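Local coordinates for fiber protein 2 (Human adenovirus type 41, PDB 2BZV) that forms trimeric spikes at the capsid vertices, whose knob domain is thought to take part in attachment to the host cell, at residues C85-S89 and S90-Y94. Numbering follows the deposited sequence.
Sequences CALES and STWRY
Thr91 turns back onto the carbonyl of Glu88 in a short 3-10 turn of the adenoviral fibre knob, just ahead of strand 93-94, an edge strand of its sheet within the chain. Both the backbone and the side chain of the threonine grip Glu88 O. Thr91 N lies 3.0 Å from that oxygen, above the carbonyl plane, whereas Thr91 OG1 donates to it from within the plane at 2.9 Å. A chi1 of 69° puts OG1 between the backbone N and carbonyl carbon of Thr91, close enough to Glu88 O to bond. OG1 also shares a hydrogen bond with ND2 of Asn27. The other branch, CG2, lies beside the Glu88 side chain, whose outer part is modelled in two conformations.

One residue on, Trp92 N repeats the 3-10 pattern with Ser89 O (3.0 Å), and a water donating to both Ser89 O and Trp92 O bridges the turn and the residue that leads into the strand. On the inner side, Leu87 spreads its two methyls: CD1 meets Thr91 OG1, while CD2 approaches Trp92 CE3 obliquely at 3.9 Å. With CG anti to its backbone N (chi1 -175°), the indole packs against Ile19, Leu40 and Leu42 of the neighbouring strands. Arg93 reaches back along the chain, its NH1 meeting a lone pair of Ser90 O in the guanidinium plane at 2.8 Å.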
loop_
_atom_site.group_PDB
_atom_site.type_symbol
_atom_site.label_atom_id
_atom_site.label_comp_id
_atom_site.label_asym_id
_atom_site.label_seq_id
_atom_site.Cartn_x
_atom_site.Cartn_y
_atom_site.Cartn_z
ATOM N N CYS A 85 -16.613 16.702 14.945
ATOM C CA CYS A 85 -15.313 17.163 14.488
ATOM C C CYS A 85 -15.498 17.936 13.193
ATOM O O CYS A 85 -16.633 18.239 12.817
ATOM C CB CYS A 85 -14.355 15.978 14.322
ATOM S SG CYS A 85 -14.809 14.856 12.984
ATOM N N ALA A 86 -14.392 18.250 12.523
ATOM C CA ALA A 86 -14.444 19.085 11.322
ATOM C C ALA A 86 -15.146 18.401 10.146
ATOM O O ALA A 86 -15.559 19.093 9.214
ATOM C CB ALA A 86 -13.052 19.500 10.906
ATOM N N LEU A 87 -15.223 17.071 10.145
ATOM C CA LEU A 87 -15.866 16.326 9.069
ATOM C C LEU A 87 -17.349 16.200 9.340
ATOM O O LEU A 87 -17.754 15.775 10.414
ATOM C CB LEU A 87 -15.258 14.917 9.012
ATOM C CG LEU A 87 -15.899 13.935 8.015
ATOM C CD1 LEU A 87 -15.864 14.443 6.575
ATOM C CD2 LEU A 87 -15.213 12.578 8.128
ATOM N N GLU A 88 -18.161 16.503 8.330
ATOM C CA GLU A 88 -19.612 16.304 8.406
ATOM C C GLU A 88 -19.901 14.807 8.606
ATOM O O GLU A 88 -19.662 14.007 7.695
ATOM C CB GLU A 88 -20.249 16.854 7.108
ATOM C CG GLU A 88 -21.747 16.595 6.849
ATOM C CD GLU A 88 -22.281 17.284 5.574
ATOM O OE1 GLU A 88 -22.123 18.439 8.655
ATOM O OE2 GLU A 88 -20.770 20.170 8.442
ATOM N N SER A 89 -20.441 14.431 9.769
ATOM C CA SER A 89 -20.596 13.002 10.059
ATOM C C SER A 89 -21.562 12.292 9.109
ATOM O O SER A 89 -21.408 11.095 8.862
ATOM C CB SER A 89 -21.039 12.779 11.505
ATOM O OG SER A 89 -22.331 13.316 11.691
ATOM N N SER A 90 -22.530 13.010 8.543
ATOM C CA SER A 90 -23.451 12.375 7.615
ATOM C C SER A 90 -22.772 11.916 6.333
ATOM O O SER A 90 -23.361 11.156 5.575
ATOM C CB SER A 90 -24.613 13.314 7.275
ATOM O OG SER A 90 -24.151 14.407 6.510
ATOM N N THR A 91 -21.545 12.359 6.072
ATOM C CA THR A 91 -20.818 11.891 4.889
ATOM C C THR A 91 -19.876 10.726 5.204
ATOM O O THR A 91 -19.292 10.164 4.278
ATOM C CB THR A 91 -20.032 13.010 4.179
ATOM O OG1 THR A 91 -18.919 13.444 4.986
ATOM C CG2 THR A 91 -20.935 14.203 3.854
ATOM N N TRP A 92 -19.758 10.334 6.463
ATOM C CA TRP A 92 -18.845 9.241 6.870
ATOM C C TRP A 92 -19.644 7.949 6.876
ATOM O O TRP A 92 -20.410 7.670 7.819
ATOM C CB TRP A 92 -18.282 9.570 8.244
ATOM C CG TRP A 92 -17.251 8.633 8.784
ATOM C CD1 TRP A 92 -17.342 7.911 9.938
ATOM C CD2 TRP A 92 -15.943 8.357 8.240
ATOM N NE1 TRP A 92 -16.180 7.189 10.144
ATOM C CE2 TRP A 92 -15.308 7.448 9.116
ATOM C CE3 TRP A 92 -15.261 8.779 7.092
ATOM C CZ2 TRP A 92 -14.021 6.959 8.883
ATOM C CZ3 TRP A 92 -13.980 8.290 6.857
ATOM C CH2 TRP A 92 -13.374 7.393 7.749
ATOM N N ARG A 93 -19.512 7.192 5.782
ATOM C CA ARG A 93 -20.438 6.110 5.470
ATOM C C ARG A 93 -19.712 4.841 5.045
ATOM O O ARG A 93 -18.636 4.875 4.454
ATOM C CB ARG A 93 -21.392 6.525 4.335
ATOM C CG ARG A 93 -22.098 7.858 4.656
ATOM C CD ARG A 93 -23.246 8.207 3.738
ATOM N NE ARG A 93 -24.476 7.636 4.192
ATOM C CZ ARG A 93 -25.438 8.137 4.986
ATOM N NH1 ARG A 93 -25.469 9.339 5.545
ATOM N NH2 ARG A 93 -26.417 7.314 5.202
ATOM N N TYR A 94 -20.326 3.701 5.348
ATOM C CA TYR A 94 -19.917 2.438 4.744
ATOM C C TYR A 94 -20.276 2.506 3.267
ATOM O O TYR A 94 -21.439 2.685 2.911
ATOM C CB TYR A 94 -20.640 1.256 5.386
ATOM C CG TYR A 94 -20.194 0.946 6.802
ATOM C CD1 TYR A 94 -18.889 0.563 7.070
ATOM C CD2 TYR A 94 -21.101 0.997 7.861
ATOM C CE1 TYR A 94 -18.486 0.263 8.365
ATOM C CE2 TYR A 94 -20.718 0.699 9.156
ATOM C CZ TYR A 94 -19.405 0.341 9.403
ATOM O OH TYR A 94 -18.978 0.041 10.677
HETATM O O HOH W 1 -21.101 8.730 10.466
#